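Local atomic coordinates of hypothetical protein yigZ (Escherichia coli, PDB entry 1VI7), a protein that is of unconfirmed function but may bind guanyl ribonucleotides and hydrolyse ribonucleoside triphosphates. Residues Met91-Gly96 and Gln126-Leu131; Gly153-Leu158 and Gly163-Ser168; Leu176-Pro181 and Leu200-Ile205. All coordinates share one frame; numbering follows the deposited sequence.

Interaction 1: residues Met91-Gly96 and Gln126-Leu131; sequences MGSGVG and QALRQL
Val95 and Leu131 meet tip to tip where two helices of the UPF0029 domain, 84-93 and 113-128, run out into loops, and the pair illustrates how helix C-termini can be joined by the residues just beyond them. The contact is light: 115 Å² is buried in all, and the nearest pair of backbone positions, Ser93 CA and Leu128 CA, stays 7.6 Å apart, so side chains do the bridging. In Val95 the branch that makes the touch is CG1, which lies anti to the backbone N (chi1 169°) and points ahead to the other segment. Leu131 answers with the same first torsion (chi1 178°), carrying its CD2 to 4.2 Å from Val95 CG1. Pro10 of strand 7-10 packs on both, giving the apolar pair a shared neighbour.

Three residues earlier in the chain, Leu128 reaches toward Ser93 and also rests on Leu29 of strand 23-31. The hydroxyl of Ser93 is turned back to its own helix, where it bonds to the carbonyls of Leu90 and Gln89. Gly94 then leaves helical geometry with a positive phi of 83°, which lets the chain turn toward Val95. Across the gap, a type I turn from Leu128 to Leu131 brings Leu131 round beside Leu128. Against Ser93 the approach is purely van der Waals, with Leu128 CD1 lying 4.3 Å from Ser93 OG.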
ATOM      1  N   MET A  91       3.086  -6.747  10.467  1.00 31.58           N
ATOM      2  CA  MET A  91       2.883  -5.701  11.511  1.00 28.78           C
ATOM      3  C   MET A  91       4.175  -5.447  12.230  1.00 25.70           C
ATOM      4  O   MET A  91       4.469  -4.324  12.568  1.00 24.42           O
ATOM      5  CB  MET A  91       1.733  -6.119  12.418  1.00 32.32           C
ATOM      6  CG  MET A  91       0.412  -6.155  11.629  1.00 34.80           C
ATOM      7  SD  MET A  91      -1.026  -6.127  12.687  1.00 39.46           S
ATOM      8  CE  MET A  91      -0.916  -4.529  13.448  1.00 31.23           C
ATOM      9  N   GLY A  92       4.970  -6.491  12.476  1.00 26.35           N
ATOM     10  CA  GLY A  92       6.248  -6.374  13.152  1.00 25.44           C
ATOM     11  C   GLY A  92       7.223  -5.483  12.378  1.00 25.49           C
ATOM     12  O   GLY A  92       7.894  -4.649  12.965  1.00 23.24           O
ATOM     13  N   SER A  93       7.270  -5.603  11.051  1.00 25.02           N
ATOM     14  CA  SER A  93       8.204  -4.849  10.264  1.00 28.41           C
ATOM     15  C   SER A  93       8.069  -3.341  10.332  1.00 29.91           C
ATOM     16  O   SER A  93       9.101  -2.629  10.326  1.00 27.31           O
ATOM     17  CB  SER A  93       8.207  -5.292   8.810  1.00 30.48           C
ATOM     18  OG  SER A  93       6.910  -5.612   8.391  1.00 36.64           O
ATOM     19  N   GLY A  94       6.839  -2.852  10.294  1.00 31.59           N
ATOM     20  CA  GLY A  94       6.613  -1.400  10.371  1.00 33.92           C
ATOM     21  C   GLY A  94       6.805  -0.809   8.961  1.00 35.90           C
ATOM     22  O   GLY A  94       7.586   0.115   8.737  1.00 35.53           O
ATOM     23  N   VAL A  95       6.317  -1.569   8.002  1.00 36.71           N
ATOM     24  CA  VAL A  95       6.376  -1.235   6.591  1.00 37.33           C
ATOM     25  C   VAL A  95       4.933  -1.217   6.068  1.00 38.70           C
ATOM     26  O   VAL A  95       4.233  -2.235   6.123  1.00 37.82           O
ATOM     27  CB  VAL A  95       7.218  -2.246   5.800  1.00 32.97           C
ATOM     28  CG1 VAL A  95       7.081  -2.083   4.304  1.00 28.89           C
ATOM     29  CG2 VAL A  95       8.668  -2.180   6.248  1.00 31.62           C
ATOM     30  N   GLY A  96       4.535  -0.050   5.570  1.00 38.52           N
ATOM     31  CA  GLY A  96       3.188   0.098   5.041  1.00 39.01           C
ATOM     32  C   GLY A  96       3.048  -0.421   3.630  1.00 39.16           C
ATOM     33  O   GLY A  96       4.021  -0.725   2.939  1.00 39.08           O
ATOM     34  N   GLN A 126      11.765 -14.398   6.703  1.00 30.35           N
ATOM     35  CA  GLN A 126      13.011 -14.484   5.967  1.00 31.58           C
ATOM     36  C   GLN A 126      13.069 -13.465   4.833  1.00 32.44           C
ATOM     37  O   GLN A 126      14.089 -12.855   4.547  1.00 31.93           O
ATOM     38  CB  GLN A 126      13.196 -15.887   5.385  1.00 32.33           C
ATOM     39  CG  GLN A 126      13.428 -16.974   6.413  1.00 36.64           C
ATOM     40  CD  GLN A 126      14.516 -16.559   7.396  1.00 40.75           C
ATOM     41  OE1 GLN A 126      14.294 -16.663   8.604  1.00 42.72           O
ATOM     42  NE2 GLN A 126      15.571 -15.955   6.857  1.00 41.76           N
ATOM     43  N   ALA A 127      11.937 -13.387   4.136  1.00 33.03           N
ATOM     44  CA  ALA A 127      11.742 -12.532   2.979  1.00 30.87           C
ATOM     45  C   ALA A 127      11.978 -11.073   3.385  1.00 30.28           C
ATOM     46  O   ALA A 127      12.631 -10.285   2.725  1.00 26.84           O
ATOM     47  CB  ALA A 127      10.302 -12.669   2.494  1.00 30.02           C
ATOM     48  N   LEU A 128      11.408 -10.792   4.562  1.00 30.15           N
ATOM     49  CA  LEU A 128      11.484  -9.506   5.203  1.00 28.49           C
ATOM     50  C   LEU A 128      12.898  -9.091   5.471  1.00 29.19           C
ATOM     51  O   LEU A 128      13.206  -7.908   5.289  1.00 30.63           O
ATOM     52  CB  LEU A 128      10.582  -9.416   6.417  1.00 25.16           C
ATOM     53  CG  LEU A 128       9.084  -9.370   6.070  1.00 27.27           C
ATOM     54  CD1 LEU A 128       8.252  -9.526   7.312  1.00 28.72           C
ATOM     55  CD2 LEU A 128       8.734  -8.089   5.308  1.00 27.65           C
ATOM     56  N   ARG A 129      13.803 -10.020   5.728  1.00 30.69           N
ATOM     57  CA  ARG A 129      15.214  -9.733   5.902  1.00 30.63           C
ATOM     58  C   ARG A 129      15.822  -9.262   4.576  1.00 29.33           C
ATOM     59  O   ARG A 129      16.959  -8.775   4.584  1.00 31.57           O
ATOM     60  CB  ARG A 129      16.015 -10.910   6.413  1.00 30.69           C
ATOM     61  CG  ARG A 129      15.898 -11.364   7.817  1.00 31.54           C
ATOM     62  CD  ARG A 129      16.496 -12.764   8.006  1.00 37.09           C
ATOM     63  NE  ARG A 129      15.907 -13.443   9.156  1.00 42.95           N
ATOM     64  CZ  ARG A 129      16.123 -13.096  10.420  1.00 48.72           C
ATOM     65  NH1 ARG A 129      15.529 -13.752  11.417  1.00 49.99           N
ATOM     66  NH2 ARG A 129      16.968 -12.106  10.716  1.00 51.49           N
ATOM     67  N   GLN A 130      15.237  -9.538   3.438  1.00 29.60           N
ATOM     68  CA  GLN A 130      15.826  -9.064   2.178  1.00 30.78           C
ATOM     69  C   GLN A 130      15.037  -7.940   1.527  1.00 29.65           C
ATOM     70  O   GLN A 130      15.363  -7.541   0.403  1.00 29.17           O
ATOM     71  CB  GLN A 130      15.999 -10.252   1.212  1.00 32.14           C
ATOM     72  CG  GLN A 130      16.628 -11.452   1.868  1.00 38.74           C
ATOM     73  CD  GLN A 130      16.845 -12.682   1.034  1.00 42.14           C
ATOM     74  OE1 GLN A 130      16.914 -13.780   1.622  1.00 42.40           O
ATOM     75  NE2 GLN A 130      16.985 -12.551  -0.286  1.00 40.70           N
ATOM     76  N   LEU A 131      14.018  -7.397   2.166  1.00 28.03           N
ATOM     77  CA  LEU A 131      13.201  -6.347   1.613  1.00 27.44           C
ATOM     78  C   LEU A 131      13.901  -4.998   1.667  1.00 28.27           C
ATOM     79  O   LEU A 131      14.450  -4.570   2.708  1.00 29.60           O
ATOM     80  CB  LEU A 131      11.835  -6.268   2.352  1.00 26.34           C
ATOM     81  CG  LEU A 131      10.886  -5.170   1.889  1.00 23.37           C
ATOM     82  CD1 LEU A 131      10.458  -5.421   0.449  1.00 26.38           C
ATOM     83  CD2 LEU A 131       9.664  -5.006   2.749  1.00 25.73           C
TER

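Interaction 2: residues Gly153-Leu158 and Gly163-Ser168; sequences GIEALL and GKIINS
Leu158, near the end of helix 151-160, and Gly163, just before strand 164-170, are tied backbone to backbone, and the pair shows how a short loop can lay a helix against the strand that follows it. The axes of segments 153-158 and 164-168 approach to 8.3 Å, with their directions 123° apart. At the junction Gly163 N donates to Leu158 O over 2.6 Å; the bond is bent, with 136° at the hydrogen, and the donor sits above the carbonyl plane. From there the two segments diverge, and the nearest backbone positions further along, Glu155 CA and Ile165 CA, are 7.0 Å apart.

Side chains fill this widening wedge. Leu158 swings CG anti to its amide nitrogen (chi1 -155°), which sends CD2 over the strand backbone and sets it 3.6 Å from Ile165 CB, the two chains crossing at about a right angle. Ile165 extends its CG1 arm the other way, back toward the start of the helix, so that Ile165 CD1 reaches Glu155 CG at 4.1 Å. Glu155 OE1 is almost as near Ile165 CD1, at 4.2 Å, so chain and carboxylate share the contact.

Beyond the pair, Leu158 also packs on Val178 of strand 174-180 and on Phe188 of helix 185-196, while Ile165 leans on Leu176. The strand itself is joined to 174-180, with a classic beta bulge that sets Ile166 and Asn167 opposite Arg177.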
ATOM      1  N   GLY A 153      -5.005  27.318 -15.904  1.00 32.67           N
ATOM      2  CA  GLY A 153      -4.005  28.000 -15.121  1.00 32.45           C
ATOM      3  C   GLY A 153      -3.695  27.261 -13.827  1.00 33.60           C
ATOM      4  O   GLY A 153      -2.510  27.111 -13.488  1.00 34.59           O
ATOM      5  N   ILE A 154      -4.705  26.889 -13.044  1.00 33.16           N
ATOM      6  CA  ILE A 154      -4.473  26.212 -11.776  1.00 32.91           C
ATOM      7  C   ILE A 154      -3.932  24.803 -11.944  1.00 33.55           C
ATOM      8  O   ILE A 154      -3.038  24.375 -11.224  1.00 32.30           O
ATOM      9  CB  ILE A 154      -5.716  26.178 -10.901  1.00 31.38           C
ATOM     10  CG1 ILE A 154      -6.195  27.597 -10.558  1.00 25.30           C
ATOM     11  CG2 ILE A 154      -5.465  25.381  -9.623  1.00 32.00           C
ATOM     12  CD1 ILE A 154      -7.619  27.574 -10.008  1.00 19.27           C
ATOM     13  N   GLU A 155      -4.438  24.044 -12.901  1.00 35.28           N
ATOM     14  CA  GLU A 155      -3.909  22.691 -13.121  1.00 37.12           C
ATOM     15  C   GLU A 155      -2.401  22.808 -13.268  1.00 38.43           C
ATOM     16  O   GLU A 155      -1.625  22.223 -12.517  1.00 39.98           O
ATOM     17  CB  GLU A 155      -4.535  22.070 -14.368  1.00 40.70           C
ATOM     18  CG  GLU A 155      -6.010  21.741 -14.198  1.00 46.60           C
ATOM     19  CD  GLU A 155      -6.696  21.281 -15.459  1.00 51.29           C
ATOM     20  OE1 GLU A 155      -7.900  20.911 -15.389  1.00 55.00           O
ATOM     21  OE2 GLU A 155      -6.054  21.285 -16.531  1.00 53.31           O
ATOM     22  N   ALA A 156      -1.972  23.688 -14.170  1.00 38.61           N
ATOM     23  CA  ALA A 156      -0.563  23.922 -14.391  1.00 38.96           C
ATOM     24  C   ALA A 156       0.182  24.294 -13.127  1.00 39.86           C
ATOM     25  O   ALA A 156       1.182  23.633 -12.810  1.00 41.07           O
ATOM     26  CB  ALA A 156      -0.365  24.950 -15.490  1.00 39.19           C
ATOM     27  N   LEU A 157      -0.246  25.279 -12.352  1.00 40.44           N
ATOM     28  CA  LEU A 157       0.482  25.652 -11.127  1.00 40.57           C
ATOM     29  C   LEU A 157       0.614  24.442 -10.209  1.00 40.66           C
ATOM     30  O   LEU A 157       1.678  24.107  -9.698  1.00 37.55           O
ATOM     31  CB  LEU A 157      -0.196  26.833 -10.468  1.00 43.52           C
ATOM     32  CG  LEU A 157       0.252  28.257 -10.701  1.00 44.95           C
ATOM     33  CD1 LEU A 157       0.695  28.538 -12.132  1.00 48.89           C
ATOM     34  CD2 LEU A 157      -0.875  29.237 -10.343  1.00 44.75           C
ATOM     35  N   LEU A 158      -0.472  23.707 -10.052  1.00 42.35           N
ATOM     36  CA  LEU A 158      -0.599  22.506  -9.253  1.00 43.77           C
ATOM     37  C   LEU A 158       0.492  21.487  -9.586  1.00 45.09           C
ATOM     38  O   LEU A 158       1.196  20.973  -8.718  1.00 43.81           O
ATOM     39  CB  LEU A 158      -1.978  21.900  -9.550  1.00 44.71           C
ATOM     40  CG  LEU A 158      -2.597  21.020  -8.476  1.00 49.24           C
ATOM     41  CD1 LEU A 158      -2.679  21.770  -7.157  1.00 50.08           C
ATOM     42  CD2 LEU A 158      -3.966  20.506  -8.907  1.00 48.37           C
ATOM     43  N   GLY A 163       1.627  18.724  -7.429  1.00 44.35           N
ATOM     44  CA  GLY A 163       0.274  18.653  -6.964  1.00 43.53           C
ATOM     45  C   GLY A 163      -0.569  17.877  -7.978  1.00 44.08           C
ATOM     46  O   GLY A 163      -0.229  17.785  -9.148  1.00 44.21           O
ATOM     47  N   LYS A 164      -1.697  17.418  -7.498  1.00 45.73           N
ATOM     48  CA  LYS A 164      -2.635  16.604  -8.267  1.00 46.01           C
ATOM     49  C   LYS A 164      -4.061  17.013  -7.861  1.00 47.09           C
ATOM     50  O   LYS A 164      -4.403  17.208  -6.689  1.00 46.72           O
ATOM     51  CB  LYS A 164      -2.431  15.118  -7.970  0.50 45.53           C
ATOM     52  CG  LYS A 164      -2.591  14.148  -9.105  0.50 43.65           C
ATOM     53  CD  LYS A 164      -3.881  14.329  -9.869  0.50 43.59           C
ATOM     54  CE  LYS A 164      -4.354  13.048 -10.536  0.50 42.43           C
ATOM     55  NZ  LYS A 164      -5.440  12.392  -9.753  0.50 40.71           N
ATOM     56  N   ILE A 165      -4.808  17.354  -8.890  1.00 46.29           N
ATOM     57  CA  ILE A 165      -6.228  17.689  -8.780  1.00 45.48           C
ATOM     58  C   ILE A 165      -7.006  16.385  -8.599  1.00 45.32           C
ATOM     59  O   ILE A 165      -7.012  15.524  -9.476  1.00 44.77           O
ATOM     60  CB  ILE A 165      -6.611  18.410 -10.067  1.00 41.35           C
ATOM     61  CG1 ILE A 165      -8.083  18.701 -10.252  1.00 38.16           C
ATOM     62  CG2 ILE A 165      -6.075  17.613 -11.256  1.00 46.02           C
ATOM     63  CD1 ILE A 165      -8.192  19.782 -11.359  1.00 40.35           C
ATOM     64  N   ILE A 166      -7.535  16.173  -7.407  1.00 44.84           N
ATOM     65  CA  ILE A 166      -8.267  14.998  -7.050  1.00 46.28           C
ATOM     66  C   ILE A 166      -9.631  14.831  -7.688  1.00 47.98           C
ATOM     67  O   ILE A 166      -9.961  13.717  -8.144  1.00 49.20           O
ATOM     68  CB  ILE A 166      -8.471  14.862  -5.517  1.00 43.14           C
ATOM     69  CG1 ILE A 166      -7.132  14.618  -4.828  1.00 42.11           C
ATOM     70  CG2 ILE A 166      -9.431  13.726  -5.216  1.00 42.37           C
ATOM     71  CD1 ILE A 166      -6.273  13.589  -5.558  1.00 40.19           C
ATOM     72  N   ASN A 167     -10.535  15.781  -7.467  1.00 48.58           N
ATOM     73  CA  ASN A 167     -11.873  15.630  -8.052  1.00 48.74           C
ATOM     74  C   ASN A 167     -12.470  16.982  -8.336  1.00 46.26           C
ATOM     75  O   ASN A 167     -12.241  17.942  -7.610  1.00 46.41           O
ATOM     76  CB  ASN A 167     -12.746  14.698  -7.244  1.00 56.31           C
ATOM     77  CG  ASN A 167     -13.117  15.188  -5.874  1.00 61.12           C
ATOM     78  OD1 ASN A 167     -13.990  16.053  -5.732  1.00 65.73           O
ATOM     79  ND2 ASN A 167     -12.485  14.667  -4.829  1.00 62.92           N
ATOM     80  N   SER A 168     -13.215  17.093  -9.429  1.00 45.35           N
ATOM     81  CA  SER A 168     -13.801  18.381  -9.793  1.00 43.81           C
ATOM     82  C   SER A 168     -15.318  18.345  -9.644  1.00 42.86           C
ATOM     83  O   SER A 168     -15.892  17.284  -9.773  1.00 42.47           O
ATOM     84  CB  SER A 168     -13.462  18.724 -11.245  1.00 40.21           C
ATOM     85  OG  SER A 168     -12.066  18.761 -11.474  1.00 36.10           O
TER

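Interaction 3: residues Leu176-Pro181 and Leu200-Ile205; sequences LRVALP and LQLLAI
Val178 and Leu202 touch across an intervening strand, and so do Arg177 and Ile205, in a sheet whose strand order, 2-3-1-4, with two helices on one face, is that of a ferredoxin-like fold. Strand 140-146 runs between strand 174-180 and the short, weakly bonded edge strand 203-204, which explains why the backbones stay far apart, 9.1 Å between Val178 CA and Leu202 CA, and why the contact belongs to side chains alone.

Leu200 opens the second segment just after helix 185-196 and packs back on Leu192 of that helix. Two residues on, Leu202 is the first to reach across. Its CG lies anti to the backbone N (chi1 -177°), which brings CD1 inward to 4.0 Å from Val178 CG2; the two side chains meet at a slant, and Leu202 also touches Phe188 and Ser189. The pair thus forms part of the apolar layer between sheet and helix.

Leu203, the next residue, turns to the other face of the sheet and rests on Thr143 of the middle strand, which Arg177 also touches. Ile205 then closes the walk on that face. The side chain of Arg177 bends at chi2 and chi3 to come near it, and the guanidinium receives the isoleucine methyl at its edge, close to the plane, rather than over its flat face. Replacing Arg177 with an alanine would probably leave Ile205 CG2 without its neighbour at the guanidinium edge, and Glu141 without its long, weak ion-pair partner. The methyl sits between two nitrogens of the group, with Ile205 CG2 3.2 Å from Arg177 NE and 3.5 Å from Arg177 NH2.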
ATOM      1  N   LEU A 176     -12.932  22.329  -6.534  1.00 21.45           N
ATOM      2  CA  LEU A 176     -11.768  21.459  -6.662  1.00 22.12           C
ATOM      3  C   LEU A 176     -11.341  20.930  -5.286  1.00 24.80           C
ATOM      4  O   LEU A 176     -11.398  21.587  -4.223  1.00 24.48           O
ATOM      5  CB  LEU A 176     -10.672  22.298  -7.299  1.00 17.32           C
ATOM      6  CG  LEU A 176     -10.000  22.089  -8.616  1.00 17.99           C
ATOM      7  CD1 LEU A 176     -10.825  21.681  -9.805  1.00 14.06           C
ATOM      8  CD2 LEU A 176      -9.191  23.357  -9.010  1.00 15.78           C
ATOM      9  N   ARG A 177     -10.935  19.683  -5.267  1.00 25.39           N
ATOM     10  CA  ARG A 177     -10.374  18.984  -4.109  1.00 26.75           C
ATOM     11  C   ARG A 177      -8.921  18.689  -4.534  1.00 28.46           C
ATOM     12  O   ARG A 177      -8.791  18.103  -5.636  1.00 29.58           O
ATOM     13  CB  ARG A 177     -11.114  17.665  -3.938  1.00 30.86           C
ATOM     14  CG  ARG A 177     -10.558  16.738  -2.877  1.00 36.46           C
ATOM     15  CD  ARG A 177     -10.423  17.447  -1.567  1.00 43.36           C
ATOM     16  NE  ARG A 177     -10.592  16.721  -0.369  1.00 50.49           N
ATOM     17  CZ  ARG A 177     -11.296  15.676  -0.009  1.00 53.32           C
ATOM     18  NH1 ARG A 177     -12.062  15.029  -0.881  1.00 54.61           N
ATOM     19  NH2 ARG A 177     -11.240  15.264   1.267  1.00 53.80           N
ATOM     20  N   VAL A 178      -7.935  19.482  -4.128  1.00 29.63           N
ATOM     21  CA  VAL A 178      -6.565  19.265  -4.582  1.00 29.02           C
ATOM     22  C   VAL A 178      -5.699  18.594  -3.519  1.00 28.28           C
ATOM     23  O   VAL A 178      -6.043  18.636  -2.349  1.00 26.86           O
ATOM     24  CB  VAL A 178      -5.863  20.581  -4.965  1.00 30.52           C
ATOM     25  CG1 VAL A 178      -6.355  21.051  -6.321  1.00 30.23           C
ATOM     26  CG2 VAL A 178      -6.109  21.614  -3.867  1.00 28.06           C
ATOM     27  N   ALA A 179      -4.620  17.993  -3.984  1.00 29.45           N
ATOM     28  CA  ALA A 179      -3.645  17.307  -3.171  1.00 30.90           C
ATOM     29  C   ALA A 179      -2.220  17.685  -3.602  1.00 32.68           C
ATOM     30  O   ALA A 179      -1.834  17.456  -4.742  1.00 30.57           O
ATOM     31  CB  ALA A 179      -3.806  15.793  -3.273  1.00 25.39           C
ATOM     32  N   LEU A 180      -1.425  18.112  -2.631  1.00 35.45           N
ATOM     33  CA  LEU A 180      -0.028  18.417  -2.915  1.00 40.12           C
ATOM     34  C   LEU A 180       0.847  18.266  -1.675  1.00 42.98           C
ATOM     35  O   LEU A 180       0.387  18.440  -0.543  1.00 42.74           O
ATOM     36  CB  LEU A 180       0.056  19.867  -3.423  1.00 41.91           C
ATOM     37  CG  LEU A 180      -0.397  20.918  -2.383  1.00 39.66           C
ATOM     38  CD1 LEU A 180       0.348  22.215  -2.594  1.00 39.29           C
ATOM     39  CD2 LEU A 180      -1.890  21.137  -2.483  1.00 40.97           C
ATOM     40  N   PRO A 181       2.129  18.030  -1.898  1.00 44.70           N
ATOM     41  CA  PRO A 181       3.086  17.904  -0.808  1.00 46.39           C
ATOM     42  C   PRO A 181       2.836  18.987   0.220  1.00 48.11           C
ATOM     43  O   PRO A 181       2.529  20.115  -0.162  1.00 47.76           O
ATOM     44  CB  PRO A 181       4.407  18.140  -1.533  1.00 45.87           C
ATOM     45  CG  PRO A 181       4.173  17.460  -2.853  1.00 46.23           C
ATOM     46  CD  PRO A 181       2.768  17.877  -3.212  1.00 45.39           C
ATOM     47  N   LEU A 200      -8.183  34.090  -4.774  1.00 29.60           N
ATOM     48  CA  LEU A 200      -8.400  32.639  -4.682  1.00 31.03           C
ATOM     49  C   LEU A 200      -8.110  32.222  -3.234  1.00 32.46           C
ATOM     50  O   LEU A 200      -7.239  32.850  -2.610  1.00 31.98           O
ATOM     51  CB  LEU A 200      -7.435  31.979  -5.642  1.00 34.20           C
ATOM     52  CG  LEU A 200      -7.933  31.158  -6.822  1.00 32.54           C
ATOM     53  CD1 LEU A 200      -9.111  31.755  -7.526  1.00 29.09           C
ATOM     54  CD2 LEU A 200      -6.772  30.939  -7.801  1.00 30.15           C
ATOM     55  N   GLN A 201      -8.910  31.345  -2.637  1.00 33.46           N
ATOM     56  CA  GLN A 201      -8.712  30.953  -1.239  1.00 35.33           C
ATOM     57  C   GLN A 201      -8.617  29.451  -1.024  1.00 35.72           C
ATOM     58  O   GLN A 201      -9.639  28.777  -0.873  1.00 35.28           O
ATOM     59  CB  GLN A 201      -9.832  31.544  -0.370  1.00 39.31           C
ATOM     60  CG  GLN A 201      -9.490  31.722   1.083  1.00 44.97           C
ATOM     61  CD  GLN A 201     -10.567  32.225   2.001  1.00 48.01           C
ATOM     62  OE1 GLN A 201     -10.950  31.534   2.976  1.00 51.61           O
ATOM     63  NE2 GLN A 201     -11.095  33.429   1.816  1.00 46.35           N
ATOM     64  N   LEU A 202      -7.417  28.909  -0.906  1.00 36.59           N
ATOM     65  CA  LEU A 202      -7.129  27.490  -0.680  1.00 37.80           C
ATOM     66  C   LEU A 202      -7.492  26.997   0.700  1.00 37.67           C
ATOM     67  O   LEU A 202      -6.942  27.494   1.691  1.00 38.90           O
ATOM     68  CB  LEU A 202      -5.606  27.322  -0.888  1.00 38.64           C
ATOM     69  CG  LEU A 202      -5.030  25.926  -0.785  1.00 40.75           C
ATOM     70  CD1 LEU A 202      -5.311  25.140  -2.055  1.00 40.34           C
ATOM     71  CD2 LEU A 202      -3.524  25.977  -0.492  1.00 41.39           C
ATOM     72  N   LEU A 203      -8.304  25.967   0.883  1.00 39.00           N
ATOM     73  CA  LEU A 203      -8.711  25.579   2.238  1.00 41.38           C
ATOM     74  C   LEU A 203      -8.363  24.150   2.605  1.00 42.72           C
ATOM     75  O   LEU A 203      -8.360  23.252   1.769  1.00 42.94           O
ATOM     76  CB  LEU A 203     -10.226  25.774   2.388  1.00 41.62           C
ATOM     77  CG  LEU A 203     -10.772  27.198   2.244  1.00 40.44           C
ATOM     78  CD1 LEU A 203     -12.283  27.126   2.013  1.00 41.05           C
ATOM     79  CD2 LEU A 203     -10.468  28.024   3.476  1.00 38.47           C
ATOM     80  N   ALA A 204      -8.135  23.894   3.883  1.00 44.88           N
ATOM     81  CA  ALA A 204      -7.793  22.562   4.369  1.00 47.71           C
ATOM     82  C   ALA A 204      -9.028  21.770   4.760  1.00 49.87           C
ATOM     83  O   ALA A 204      -9.805  22.235   5.594  1.00 50.29           O
ATOM     84  CB  ALA A 204      -6.866  22.702   5.576  1.00 46.59           C
ATOM     85  N   ILE A 205      -9.210  20.597   4.183  1.00 52.89           N
ATOM     86  CA  ILE A 205     -10.337  19.712   4.455  1.00 56.21           C
ATOM     87  C   ILE A 205     -10.600  19.549   5.950  1.00 58.29           C
ATOM     88  O   ILE A 205      -9.657  19.471   6.751  1.00 58.43           O
ATOM     89  CB  ILE A 205     -10.128  18.309   3.843  1.00 56.90           C
ATOM     90  CG1 ILE A 205      -8.935  17.603   4.496  1.00 58.45           C
ATOM     91  CG2 ILE A 205      -9.941  18.376   2.338  1.00 53.37           C
ATOM     92  CD1 ILE A 205      -9.287  16.702   5.658  1.00 58.35           C
TER

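Overall arrangement
The three interactions follow one another along the chain and divide between two parts of an elongated molecule. Interaction 1 belongs to the UPF0029 region, on the other side of the chain's centre from the rest; its centre lies 35 Å from those of interactions 2 and 3, with nearest atoms about 19 Å away. Interactions 2 and 3, centred 9 Å apart, share the four-stranded C-terminal sheet: strands 164-170 and 174-180 are neighbours, joined for example by a probable hydrogen bond from Lys164 N to Ala179 O of 2.8 Å. One contact lays a helix on that sheet and the other reaches residues flanking edge strand 203-204, so both belong to one packed unit, away from interaction 1.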